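Local coordinates for protein polyketide synthase (Synechococcus sp., PDB 4GOX) that probably transfers a sulfonate group from PAPS to a polyketide-type intermediate, as the sulfotransferase domain of an olefin-forming synthase, at residues A27-S32 with I126-S131; L40-A45 with G245-D250; H57-E62 with R136-H141; K150-V155 with D229-D234. All coordinates share one frame; numbering follows the deposited sequence.

In the fold
From the N terminus, strand 26-30 comes first, and interaction 1 closes a loop of some 90 residues by pairing it with strand 124-129 in the middle of the parallel sheet. Helix 37-45 follows directly and belongs to interaction 2, the longest closure, which reaches the loop at 245-250. Interaction 3 joins the loop at 57-62 to helix 136-145, on the other side of the chain's centre from interaction 2. Interactions 2 and 3 each cross interaction 1 along the chain, whereas interactions 3 and 4 both fall within the span of interaction 2. Interaction 4 then sets helix 220-231 on strand 149-155, which pairs with strand 26-30 through Phe-28, Leu-30 and Ile-152.

Interaction 1 of 4, residues A27-S32 with I126-S131; sequences AFILSS and IDKSPS
Three backbone hydrogen bonds join strands 27-30 and 126-129: Asp-127 N to Ala-27 O, Ile-29 N to Asp-127 O, and Ser-129 N to Ile-29 O. The last is the straightest, 2.8 Å long with 175° at the hydrogen. There the direct backbone ladder ends, and a water bridges Ser-31 O and Ser-129 O, 2.6 Å from the latter. Ser-129 OG takes the backbone N of Ser-131 in an ST turn and is also hydrogen-bonded to the backbone N of Tyr-132.

This is a central parallel pair in the sulfotransferase member of the P-loop fold, its strands aligned within 17°. Lys-128 runs with CG anti to the backbone N, then bends twice, carrying NZ to a salt bridge with Glu-55 and a hydrogen bond with Thr-38, its side chain about 4 Å from the bound adenosine-3',5'-diphosphate.

On the face bearing Ala-27, Ile-29 and Ile-126, methyl Ile-126 CG2 lies 3.8 Å from Ile-29 CG1, and Ile-126 CD1 touches Ala-27 CB. Lys-128 CG rests 3.7 Å from Ile-29 CB. On the other face the Phe-28 ring and Asp-127 cross at a slant, Phe-28 CD1 3.6 Å from Asp-127 CB, the ring plane 36° from the carboxylate, whose OD1 is bound by Tyr-113 and Tyr-132.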
loop_
_atom_site.group_PDB
_atom_site.type_symbol
_atom_site.label_atom_id
_atom_site.label_comp_id
_atom_site.label_asym_id
_atom_site.label_seq_id
_atom_site.Cartn_x
_atom_site.Cartn_y
_atom_site.Cartn_z
ATOM N N ALA A 27 5.461 8.904 0.156
ATOM C CA ALA A 27 5.484 7.762 1.036
ATOM C C ALA A 27 4.695 6.625 0.421
ATOM O O ALA A 27 3.799 6.857 -0.391
ATOM C CB ALA A 27 4.948 8.123 2.423
ATOM N N PHE A 28 5.057 5.395 0.795
ATOM C CA PHE A 28 4.365 4.208 0.335
ATOM C C PHE A 28 3.917 3.387 1.528
ATOM O O PHE A 28 4.659 3.288 2.509
ATOM C CB PHE A 28 5.313 3.319 -0.507
ATOM C CG PHE A 28 5.759 3.931 -1.807
ATOM C CD1 PHE A 28 5.077 3.661 -2.987
ATOM C CD2 PHE A 28 6.883 4.749 -1.860
ATOM C CE1 PHE A 28 5.480 4.237 -4.190
ATOM C CE2 PHE A 28 7.281 5.328 -3.056
ATOM C CZ PHE A 28 6.576 5.071 -4.220
ATOM N N ILE A 29 2.774 2.704 1.382
ATOM C CA ILE A 29 2.311 1.707 2.347
ATOM C C ILE A 29 2.493 0.428 1.583
ATOM O O ILE A 29 1.843 0.210 0.550
ATOM C CB ILE A 29 0.845 1.839 2.864
ATOM C CG1 ILE A 29 0.613 3.162 3.607
ATOM C CG2 ILE A 29 0.509 0.623 3.775
ATOM C CD1 ILE A 29 -0.859 3.477 3.818
ATOM N N LEU A 30 3.441 -0.393 2.058
ATOM C CA LEU A 30 3.768 -1.645 1.445
ATOM C C LEU A 30 3.422 -2.780 2.366
ATOM O O LEU A 30 3.733 -2.759 3.559
ATOM C CB LEU A 30 5.268 -1.695 1.077
ATOM C CG LEU A 30 5.815 -0.577 0.167
ATOM C CD1 LEU A 30 7.312 -0.676 0.094
ATOM C CD2 LEU A 30 5.222 -0.657 -1.242
ATOM N N SER A 31 2.802 -3.804 1.802
ATOM C CA SER A 31 2.470 -5.006 2.556
ATOM C C SER A 31 2.144 -6.127 1.608
ATOM O O SER A 31 2.011 -5.937 0.395
ATOM C CB SER A 31 1.252 -4.765 3.449
ATOM O OG SER A 31 0.051 -4.643 2.707
ATOM N N SER A 32 1.949 -7.290 2.197
ATOM C CA SER A 32 1.394 -8.454 1.553
ATOM C C SER A 32 -0.132 -8.115 1.448
ATOM O O SER A 32 -0.630 -7.307 2.258
ATOM C CB SER A 32 1.595 -9.651 2.486
ATOM O OG SER A 32 0.600 -10.652 2.375
ATOM N N ILE A 126 0.631 9.542 -0.485
ATOM C CA ILE A 126 0.832 8.200 0.019
ATOM C C ILE A 126 0.333 7.247 -1.056
ATOM O O ILE A 126 -0.852 7.285 -1.392
ATOM C CB ILE A 126 0.103 7.921 1.369
ATOM C CG1 ILE A 126 0.196 9.078 2.438
ATOM C CG2 ILE A 126 0.458 6.524 1.926
ATOM C CD1 ILE A 126 1.516 9.334 3.164
ATOM N N ASP A 127 1.229 6.374 -1.559
ATOM C CA ASP A 127 0.868 5.351 -2.526
ATOM C C ASP A 127 0.785 4.032 -1.762
ATOM O O ASP A 127 1.816 3.466 -1.400
ATOM C CB ASP A 127 1.897 5.260 -3.686
ATOM C CG ASP A 127 1.591 4.211 -4.757
ATOM O OD1 ASP A 127 2.235 4.250 -5.815
ATOM O OD2 ASP A 127 0.718 3.316 -4.512
ATOM N N LYS A 128 -0.439 3.537 -1.511
ATOM C CA LYS A 128 -0.594 2.249 -0.829
ATOM C C LYS A 128 -0.643 1.170 -1.892
ATOM O O LYS A 128 -1.358 1.315 -2.895
ATOM C CB LYS A 128 -1.913 2.211 -0.006
ATOM C CG LYS A 128 -2.115 0.891 0.772
ATOM C CD LYS A 128 -2.921 -0.190 0.016
ATOM C CE LYS A 128 -4.423 -0.010 0.188
ATOM N NZ LYS A 128 -5.173 -1.277 -0.064
ATOM N N SER A 129 0.095 0.095 -1.678
ATOM C CA SER A 129 0.017 -1.065 -2.551
ATOM C C SER A 129 0.259 -2.384 -1.834
ATOM O O SER A 129 1.350 -2.588 -1.295
ATOM C CB SER A 129 0.969 -0.956 -3.731
ATOM O OG SER A 129 0.987 -2.190 -4.428
ATOM N N PRO A 130 -0.685 -3.352 -1.964
ATOM C CA PRO A 130 -0.436 -4.708 -1.420
ATOM C C PRO A 130 0.248 -5.643 -2.441
ATOM O O PRO A 130 0.322 -6.849 -2.229
ATOM C CB PRO A 130 -1.845 -5.219 -1.096
ATOM C CG PRO A 130 -2.767 -4.465 -2.061
ATOM C CD PRO A 130 -2.023 -3.247 -2.596
ATOM N N SER A 131 0.705 -5.105 -3.574
ATOM C CA SER A 131 1.325 -5.925 -4.605
ATOM C C SER A 131 2.717 -5.434 -5.018
ATOM O O SER A 131 3.477 -6.267 -5.449
ATOM C CB SER A 131 0.395 -6.053 -5.825
ATOM O OG SER A 131 0.287 -4.821 -6.494
HETATM O O HOH W 1 3.371 -4.182 -1.424
#

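Interaction 2 of 4, residues L40-A45 with G245-D250; sequences LRVMLA and GDRLTD
Arg-41 and Arg-247 each send a guanidinium group across to backbone carbonyls of the opposite segment, an exchange in which side-chain donors satisfy main-chain acceptors. Arg-41 grips two successive carbonyls. Its NH1 gives a bond of 2.8 Å to Leu-248 O, which lies in the guanidinium plane, while NH2 reaches Arg-247 O at 2.9 Å, nearly along the C=O axis but with a more bent hydrogen (144°). The chain that brings it there starts with CG between the backbone N and the carbonyl carbon (chi1 89°) and bends again at chi2.

In return, Arg-247 NH1 donates 3.1 Å to Val-42 O, in the plane of its own guanidinium and nearly straight at 169°. Its NH2 is taken by Ala-238 O, and NE makes a weak bond to Ser-244 O, which together fix the rotation of the group. Within the loop, Asp-246 OD1 accepts from Leu-248 N in an Asx turn.

Val-42 packs against both arginines: CG2 sits over the face of the Arg-41 guanidinium and meets Thr-249 CG2 at 3.7 Å, while CG1 lies 3.8 Å from Arg-247 CB. The loop 245-250 is thereby tied to one flank of helix 37-45, whose other sides pack on Ile-29 of strand 26-30 and, through Leu-40, Met-43 and Leu-44, on Leu-224 of helix 220-231.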
loop_
_atom_site.group_PDB
_atom_site.type_symbol
_atom_site.label_atom_id
_atom_site.label_comp_id
_atom_site.label_asym_id
_atom_site.label_seq_id
_atom_site.Cartn_x
_atom_site.Cartn_y
_atom_site.Cartn_z
ATOM N N LEU A 40 -5.392 1.021 6.963
ATOM C CA LEU A 40 -4.348 2.013 7.221
ATOM C C LEU A 40 -4.420 3.210 6.233
ATOM O O LEU A 40 -4.306 4.350 6.664
ATOM C CB LEU A 40 -2.945 1.392 7.177
ATOM C CG LEU A 40 -1.808 2.391 7.505
ATOM C CD1 LEU A 40 -2.086 3.114 8.860
ATOM C CD2 LEU A 40 -0.455 1.682 7.543
ATOM N N ARG A 41 -4.562 2.945 4.929
ATOM C CA ARG A 41 -4.616 4.046 3.985
ATOM C C ARG A 41 -5.856 4.904 4.140
ATOM O O ARG A 41 -5.761 6.103 3.919
ATOM C CB ARG A 41 -4.294 3.638 2.534
ATOM C CG ARG A 41 -5.457 3.199 1.694
ATOM C CD ARG A 41 -6.107 4.353 0.947
ATOM N NE ARG A 41 -7.348 3.860 0.376
ATOM C CZ ARG A 41 -8.401 4.600 0.069
ATOM N NH1 ARG A 41 -9.492 4.034 -0.413
ATOM N NH2 ARG A 41 -8.370 5.912 0.246
ATOM N N VAL A 42 -6.995 4.307 4.554
ATOM C CA VAL A 42 -8.232 5.051 4.789
ATOM C C VAL A 42 -8.103 5.883 6.083
ATOM O O VAL A 42 -8.616 7.003 6.135
ATOM C CB VAL A 42 -9.513 4.173 4.743
ATOM C CG1 VAL A 42 -10.738 4.947 5.237
ATOM C CG2 VAL A 42 -9.764 3.658 3.325
ATOM N N MET A 43 -7.388 5.349 7.099
ATOM C CA MET A 43 -7.121 6.074 8.346
ATOM C C MET A 43 -6.289 7.315 7.953
ATOM O O MET A 43 -6.682 8.426 8.292
ATOM C CB MET A 43 -6.319 5.208 9.337
ATOM C CG MET A 43 -7.121 4.164 10.102
ATOM S SD MET A 43 -5.948 2.938 10.777
ATOM C CE MET A 43 -6.806 2.325 12.049
ATOM N N LEU A 44 -5.189 7.121 7.176
ATOM C CA LEU A 44 -4.296 8.197 6.728
ATOM C C LEU A 44 -4.957 9.293 5.865
ATOM O O LEU A 44 -4.545 10.449 5.964
ATOM C CB LEU A 44 -2.989 7.672 6.083
ATOM C CG LEU A 44 -2.072 6.779 6.952
ATOM C CD1 LEU A 44 -0.831 6.419 6.201
ATOM C CD2 LEU A 44 -1.681 7.441 8.306
ATOM N N ALA A 45 -5.993 8.941 5.065
ATOM C CA ALA A 45 -6.748 9.863 4.193
ATOM C C ALA A 45 -7.496 10.947 4.955
ATOM O O ALA A 45 -7.795 12.004 4.384
ATOM C CB ALA A 45 -7.734 9.090 3.326
ATOM N N GLY A 245 -16.842 10.800 6.856
ATOM C CA GLY A 245 -16.547 11.680 5.723
ATOM C C GLY A 245 -16.135 10.955 4.451
ATOM O O GLY A 245 -16.228 9.724 4.379
ATOM N N ASP A 246 -15.686 11.719 3.425
ATOM C CA ASP A 246 -15.259 11.149 2.141
ATOM C C ASP A 246 -13.756 10.855 2.157
ATOM O O ASP A 246 -12.933 11.779 2.177
ATOM C CB ASP A 246 -15.654 12.055 0.947
ATOM C CG ASP A 246 -15.719 11.365 -0.422
ATOM O OD1 ASP A 246 -14.888 10.448 -0.679
ATOM O OD2 ASP A 246 -16.578 11.764 -1.249
ATOM N N ARG A 247 -13.414 9.551 2.156
ATOM C CA ARG A 247 -12.041 9.032 2.179
ATOM C C ARG A 247 -11.722 8.282 0.865
ATOM O O ARG A 247 -10.723 7.552 0.783
ATOM C CB ARG A 247 -11.859 8.089 3.390
ATOM C CG ARG A 247 -12.356 8.658 4.710
ATOM C CD ARG A 247 -11.210 8.854 5.667
ATOM N NE ARG A 247 -11.599 9.661 6.822
ATOM C CZ ARG A 247 -10.995 9.626 8.004
ATOM N NH1 ARG A 247 -9.968 8.806 8.212
ATOM N NH2 ARG A 247 -11.406 10.411 8.986
ATOM N N LEU A 248 -12.571 8.489 -0.171
ATOM C CA LEU A 248 -12.472 7.857 -1.499
ATOM C C LEU A 248 -12.515 6.318 -1.341
ATOM O O LEU A 248 -11.514 5.621 -1.554
ATOM C CB LEU A 248 -11.232 8.335 -2.321
ATOM C CG LEU A 248 -10.810 9.823 -2.276
ATOM C CD1 LEU A 248 -9.619 10.069 -3.179
ATOM C CD2 LEU A 248 -11.956 10.762 -2.648
ATOM N N THR A 249 -13.681 5.829 -0.876
ATOM C CA THR A 249 -13.988 4.418 -0.604
ATOM C C THR A 249 -15.170 3.943 -1.466
ATOM O O THR A 249 -15.395 2.738 -1.581
ATOM C CB THR A 249 -14.301 4.216 0.902
ATOM O OG1 THR A 249 -15.404 5.050 1.302
ATOM C CG2 THR A 249 -13.091 4.456 1.799
ATOM N N ASP A 250 -15.932 4.906 -2.037
ATOM C CA ASP A 250 -17.123 4.725 -2.880
ATOM C C ASP A 250 -16.907 3.864 -4.133
ATOM O O ASP A 250 -15.876 3.955 -4.795
ATOM C CB ASP A 250 -17.738 6.092 -3.245
ATOM C CG ASP A 250 -16.725 7.188 -3.543
ATOM O OD1 ASP A 250 -16.099 7.698 -2.585
ATOM O OD2 ASP A 250 -16.575 7.550 -4.728
#

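Interaction 3 of 4, residues H57-E62 with R136-H141; sequences HLLPFE and RHILDH
Leu-59 and Pro-60 lie at the centre of a type I beta turn, Leu-58 to Phe-61, that faces one side of helix 136-141; the backbones come closest at Pro-60 and Ile-138, whose CA atoms are 5.0 Å apart. The turn is closed by a bond from Phe-61 N to Leu-58 O, and the Leu-59 carbonyl is directed at the helix.

That carbonyl is the main polar link. His-141 ND1 donates to Leu-59 O over 2.6 Å at 169°, with the oxygen in the ring plane and the nitrogen in the carbonyl plane. CG of His-141 stands anti to its backbone N (chi1 -159°), which extends the ring from the helix toward the turn. The edge continues past Phe-61 O, 3.1 Å from CE1, while at the far nitrogen a water lies 2.7 Å from NE2 and also donates to Glu-62 OE2; Glu-62 OE1 is hydrogen-bonded to the backbone N of Gln-16. Trp-15 stacks on the imidazole, helping to set its plane. An alanine in place of His-141 would probably leave Leu-59 O without its donor and the bridging water without its ring partner, weakening the turn's hold on the helix.

Packing completes the join. Leu-59 slides past His-141 in the opposite direction, Leu-59 CD1 3.8 Å from His-141 CB, and Leu-59 CG lies against Ile-138 CG2. Ile-138 CG2 sits across the proline ring, 4.0 Å from Pro-60 CG. The arrangement is a type I turn held to a helix by one side-chain to main-chain hydrogen bond, and it fastens the loop between strand 50-51 and helix 64-71 to the helix that follows strand 124-129.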
loop_
_atom_site.group_PDB
_atom_site.type_symbol
_atom_site.label_atom_id
_atom_site.label_comp_id
_atom_site.label_asym_id
_atom_site.label_seq_id
_atom_site.Cartn_x
_atom_site.Cartn_y
_atom_site.Cartn_z
ATOM N N HIS A 57 -1.444 2.172 -8.404
ATOM C CA HIS A 57 -0.821 1.112 -9.210
ATOM C C HIS A 57 0.047 1.675 -10.345
ATOM O O HIS A 57 -0.208 1.412 -11.518
ATOM C CB HIS A 57 -1.848 0.046 -9.701
ATOM C CG HIS A 57 -1.205 -1.297 -9.936
ATOM N ND1 HIS A 57 -0.517 -1.961 -8.920
ATOM C CD2 HIS A 57 -1.082 -2.016 -11.080
ATOM C CE1 HIS A 57 -0.054 -3.075 -9.467
ATOM N NE2 HIS A 57 -0.365 -3.150 -10.765
ATOM N N LEU A 58 1.028 2.520 -9.982
ATOM C CA LEU A 58 1.934 3.202 -10.929
ATOM C C LEU A 58 3.363 2.617 -10.961
ATOM O O LEU A 58 3.930 2.437 -12.033
ATOM C CB LEU A 58 2.034 4.683 -10.530
ATOM C CG LEU A 58 0.772 5.552 -10.749
ATOM C CD1 LEU A 58 0.912 6.907 -10.029
ATOM C CD2 LEU A 58 0.524 5.751 -12.248
ATOM N N LEU A 59 3.944 2.338 -9.787
ATOM C CA LEU A 59 5.324 1.848 -9.644
ATOM C C LEU A 59 5.774 0.680 -10.545
ATOM O O LEU A 59 6.903 0.764 -11.028
ATOM C CB LEU A 59 5.661 1.642 -8.162
ATOM C CG LEU A 59 7.140 1.671 -7.744
ATOM C CD1 LEU A 59 7.747 3.060 -7.971
ATOM C CD2 LEU A 59 7.270 1.339 -6.273
ATOM N N PRO A 60 4.946 -0.372 -10.860
ATOM C CA PRO A 60 5.440 -1.481 -11.712
ATOM C C PRO A 60 5.725 -1.158 -13.168
ATOM O O PRO A 60 6.218 -2.025 -13.892
ATOM C CB PRO A 60 4.279 -2.482 -11.684
ATOM C CG PRO A 60 3.463 -2.136 -10.495
ATOM C CD PRO A 60 3.590 -0.674 -10.351
ATOM N N PHE A 61 5.377 0.050 -13.620
ATOM C CA PHE A 61 5.443 0.414 -15.043
ATOM C C PHE A 61 6.378 1.552 -15.328
ATOM O O PHE A 61 6.586 2.414 -14.487
ATOM C CB PHE A 61 4.021 0.793 -15.506
ATOM C CG PHE A 61 2.988 -0.215 -15.044
ATOM C CD1 PHE A 61 2.913 -1.481 -15.635
ATOM C CD2 PHE A 61 2.141 0.072 -13.983
ATOM C CE1 PHE A 61 1.968 -2.419 -15.198
ATOM C CE2 PHE A 61 1.220 -0.878 -13.526
ATOM C CZ PHE A 61 1.139 -2.118 -14.143
ATOM N N GLU A 62 6.928 1.557 -16.522
ATOM C CA GLU A 62 7.844 2.574 -16.999
ATOM C C GLU A 62 7.045 3.820 -17.453
ATOM O O GLU A 62 7.307 4.936 -16.989
ATOM C CB GLU A 62 8.690 1.965 -18.146
ATOM C CG GLU A 62 9.823 2.829 -18.629
ATOM C CD GLU A 62 10.855 3.113 -17.569
ATOM O OE1 GLU A 62 11.719 2.241 -17.324
ATOM O OE2 GLU A 62 10.803 4.218 -16.985
ATOM N N ARG A 136 10.709 -7.494 -6.038
ATOM C CA ARG A 136 11.834 -6.661 -5.636
ATOM C C ARG A 136 12.166 -5.640 -6.726
ATOM O O ARG A 136 12.538 -4.514 -6.410
ATOM C CB ARG A 136 13.079 -7.573 -5.359
ATOM C CG ARG A 136 14.249 -6.831 -4.684
ATOM C CD ARG A 136 13.905 -6.196 -3.317
ATOM N NE ARG A 136 14.593 -4.913 -3.104
ATOM C CZ ARG A 136 15.821 -4.780 -2.598
ATOM N NH1 ARG A 136 16.358 -3.576 -2.451
ATOM N NH2 ARG A 136 16.522 -5.850 -2.242
ATOM N N HIS A 137 12.033 -6.042 -8.001
ATOM C CA HIS A 137 12.278 -5.173 -9.143
ATOM C C HIS A 137 11.301 -3.984 -9.161
ATOM O O HIS A 137 11.736 -2.862 -9.405
ATOM C CB HIS A 137 12.293 -5.984 -10.454
ATOM C CG HIS A 137 12.647 -5.167 -11.650
ATOM N ND1 HIS A 137 13.925 -4.677 -11.831
ATOM C CD2 HIS A 137 11.863 -4.747 -12.676
ATOM C CE1 HIS A 137 13.874 -3.964 -12.949
ATOM N NE2 HIS A 137 12.661 -4.003 -13.504
ATOM N N ILE A 138 10.015 -4.199 -8.783
ATOM C CA ILE A 138 9.022 -3.118 -8.684
ATOM C C ILE A 138 9.500 -2.132 -7.600
ATOM O O ILE A 138 9.588 -0.939 -7.862
ATOM C CB ILE A 138 7.589 -3.647 -8.359
ATOM C CG1 ILE A 138 7.035 -4.529 -9.518
ATOM C CG2 ILE A 138 6.654 -2.478 -8.050
ATOM C CD1 ILE A 138 5.661 -5.345 -9.095
ATOM N N LEU A 139 9.844 -2.651 -6.405
ATOM C CA LEU A 139 10.327 -1.858 -5.273
ATOM C C LEU A 139 11.576 -1.062 -5.655
ATOM O O LEU A 139 11.682 0.096 -5.253
ATOM C CB LEU A 139 10.657 -2.784 -4.081
ATOM C CG LEU A 139 9.487 -3.555 -3.419
ATOM C CD1 LEU A 139 9.973 -4.284 -2.161
ATOM C CD2 LEU A 139 8.317 -2.618 -3.054
ATOM N N ASP A 140 12.531 -1.684 -6.441
ATOM C CA ASP A 140 13.745 -1.017 -6.930
ATOM C C ASP A 140 13.402 0.248 -7.734
ATOM O O ASP A 140 14.207 1.184 -7.765
ATOM C CB ASP A 140 14.584 -1.970 -7.821
ATOM C CG ASP A 140 15.269 -3.100 -7.059
ATOM O OD1 ASP A 140 15.377 -3.005 -5.818
ATOM O OD2 ASP A 140 15.687 -4.075 -7.702
ATOM N N HIS A 141 12.233 0.280 -8.400
ATOM C CA HIS A 141 11.833 1.458 -9.204
ATOM C C HIS A 141 11.723 2.734 -8.358
ATOM O O HIS A 141 12.032 3.822 -8.848
ATOM C CB HIS A 141 10.503 1.206 -9.906
ATOM C CG HIS A 141 10.241 2.072 -11.099
ATOM N ND1 HIS A 141 8.981 2.157 -11.647
ATOM C CD2 HIS A 141 11.084 2.854 -11.817
ATOM C CE1 HIS A 141 9.094 2.965 -12.687
ATOM N NE2 HIS A 141 10.350 3.393 -12.836
HETATM O O HOH W 2 11.784 4.709 -14.640
#

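Interaction 4 of 4, residues K150-V155 with D229-D234; sequences KYIHLV and DFLGVD
Lys-150 sets its CD methylene over one face of the Phe-230 ring, and this CH-pi contact is the chief feature of a join that has no hydrogen bond across it. CD stands 4.2 Å from the ring centroid, 18° off the normal and shifted toward the rim. The two side chains run past each other in opposite directions: CB of Lys-150 is 3.8 Å from CE2 of Phe-230, near the ring's outer end, while CE comes back to within 3.3 Å of the backbone oxygen of Phe-230. The ring is sent out toward the strand because CG is anti to the backbone N (chi1 174°).

These residues lie where the end of helix 220-231 packs on strand 149-155 of the parallel sheet, in the alpha/beta fold of the sulfotransferase family. Gly-232, with positive phi, turns the chain away just after the helix.

The apolar contacts are made by Ile-152, next but one along the strand. Its CG1 is 3.9 Å from Phe-230 CE2, and its CD1 meets Leu-231 CD2 at 4.1 Å, the two side chains crossing at about a right angle. An alanine in place of Phe-230 would probably strip the lysine chain of its platform and open a gap beside Ile-152. Leu-209 of strand 208-212 also touches the phenylalanine, and Ala-27 of strand 26-30 touches Leu-231.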
loop_
_atom_site.group_PDB
_atom_site.type_symbol
_atom_site.label_atom_id
_atom_site.label_comp_id
_atom_site.label_asym_id
_atom_site.label_seq_id
_atom_site.Cartn_x
_atom_site.Cartn_y
_atom_site.Cartn_z
ATOM N N LYS A 150 9.675 7.455 1.515
ATOM C CA LYS A 150 9.542 6.819 2.835
ATOM C C LYS A 150 8.680 5.589 2.681
ATOM O O LYS A 150 7.698 5.615 1.942
ATOM C CB LYS A 150 8.941 7.759 3.885
ATOM C CG LYS A 150 9.928 8.797 4.392
ATOM C CD LYS A 150 9.310 9.570 5.558
ATOM C CE LYS A 150 10.219 10.648 6.094
ATOM N NZ LYS A 150 10.112 11.889 5.289
ATOM N N TYR A 151 9.040 4.517 3.370
ATOM C CA TYR A 151 8.300 3.268 3.266
ATOM C C TYR A 151 7.698 2.824 4.592
ATOM O O TYR A 151 8.430 2.575 5.552
ATOM C CB TYR A 151 9.206 2.151 2.698
ATOM C CG TYR A 151 9.915 2.563 1.430
ATOM C CD1 TYR A 151 9.236 2.616 0.213
ATOM C CD2 TYR A 151 11.240 2.980 1.457
ATOM C CE1 TYR A 151 9.875 3.031 -0.949
ATOM C CE2 TYR A 151 11.891 3.386 0.295
ATOM C CZ TYR A 151 11.200 3.428 -0.899
ATOM O OH TYR A 151 11.860 3.810 -2.032
ATOM N N ILE A 152 6.368 2.666 4.616
ATOM C CA ILE A 152 5.641 2.110 5.760
ATOM C C ILE A 152 5.422 0.624 5.417
ATOM O O ILE A 152 4.708 0.310 4.469
ATOM C CB ILE A 152 4.299 2.841 5.996
ATOM C CG1 ILE A 152 4.535 4.323 6.365
ATOM C CG2 ILE A 152 3.485 2.114 7.102
ATOM C CD1 ILE A 152 3.277 5.185 6.237
ATOM N N HIS A 153 6.107 -0.273 6.131
ATOM C CA HIS A 153 5.981 -1.707 5.924
ATOM C C HIS A 153 4.940 -2.223 6.925
ATOM O O HIS A 153 5.239 -2.386 8.107
ATOM C CB HIS A 153 7.344 -2.396 6.138
ATOM C CG HIS A 153 7.352 -3.895 5.974
ATOM N ND1 HIS A 153 8.496 -4.638 6.231
ATOM C CD2 HIS A 153 6.392 -4.727 5.500
ATOM C CE1 HIS A 153 8.171 -5.892 5.963
ATOM N NE2 HIS A 153 6.910 -5.990 5.530
ATOM N N LEU A 154 3.723 -2.466 6.450
ATOM C CA LEU A 154 2.644 -2.957 7.304
ATOM C C LEU A 154 2.683 -4.471 7.295
ATOM O O LEU A 154 2.720 -5.080 6.227
ATOM C CB LEU A 154 1.282 -2.378 6.845
ATOM C CG LEU A 154 0.018 -2.919 7.506
ATOM C CD1 LEU A 154 -0.021 -2.610 8.998
ATOM C CD2 LEU A 154 -1.181 -2.342 6.841
ATOM N N VAL A 155 2.763 -5.081 8.487
ATOM C CA VAL A 155 2.889 -6.537 8.626
ATOM C C VAL A 155 1.742 -7.103 9.421
ATOM O O VAL A 155 1.359 -6.528 10.450
ATOM C CB VAL A 155 4.251 -6.992 9.240
ATOM C CG1 VAL A 155 4.457 -8.498 9.068
ATOM C CG2 VAL A 155 5.431 -6.234 8.626
ATOM N N ASP A 229 4.837 10.724 13.343
ATOM C CA ASP A 229 6.190 11.149 13.703
ATOM C C ASP A 229 7.156 10.774 12.582
ATOM O O ASP A 229 8.030 11.573 12.232
ATOM C CB ASP A 229 6.633 10.517 15.038
ATOM C CG ASP A 229 5.871 10.985 16.278
ATOM O OD1 ASP A 229 5.239 12.079 16.223
ATOM O OD2 ASP A 229 5.921 10.274 17.305
ATOM N N PHE A 230 6.965 9.572 11.998
ATOM C CA PHE A 230 7.776 9.058 10.896
ATOM C C PHE A 230 7.606 9.905 9.627
ATOM O O PHE A 230 8.601 10.272 9.003
ATOM C CB PHE A 230 7.440 7.582 10.630
ATOM C CG PHE A 230 8.111 6.984 9.411
ATOM C CD1 PHE A 230 9.478 6.714 9.410
ATOM C CD2 PHE A 230 7.367 6.624 8.294
ATOM C CE1 PHE A 230 10.094 6.147 8.287
ATOM C CE2 PHE A 230 7.984 6.061 7.173
ATOM C CZ PHE A 230 9.341 5.833 7.173
ATOM N N LEU A 231 6.349 10.242 9.283
ATOM C CA LEU A 231 6.004 11.052 8.111
ATOM C C LEU A 231 6.247 12.563 8.300
ATOM O O LEU A 231 6.213 13.307 7.319
ATOM C CB LEU A 231 4.542 10.792 7.699
ATOM C CG LEU A 231 4.176 9.346 7.300
ATOM C CD1 LEU A 231 2.684 9.217 7.057
ATOM C CD2 LEU A 231 4.971 8.873 6.090
ATOM N N GLY A 232 6.478 12.995 9.544
ATOM C CA GLY A 232 6.733 14.391 9.882
ATOM C C GLY A 232 5.496 15.258 9.995
ATOM O O GLY A 232 5.573 16.472 9.784
ATOM N N VAL A 233 4.347 14.658 10.331
ATOM C CA VAL A 233 3.096 15.406 10.525
ATOM C C VAL A 233 2.635 15.282 11.988
ATOM O O VAL A 233 3.138 14.426 12.720
ATOM C CB VAL A 233 1.979 15.021 9.511
ATOM C CG1 VAL A 233 2.379 15.400 8.085
ATOM C CG2 VAL A 233 1.616 13.528 9.601
ATOM N N ASP A 234 1.706 16.134 12.420
ATOM C CA ASP A 234 1.179 16.032 13.773
ATOM C C ASP A 234 0.030 15.040 13.748
ATOM O O ASP A 234 -0.593 14.864 12.700
ATOM C CB ASP A 234 0.687 17.394 14.288
ATOM C CG ASP A 234 1.789 18.405 14.525
ATOM O OD1 ASP A 234 2.919 17.985 14.872
ATOM O OD2 ASP A 234 1.514 19.618 14.404
#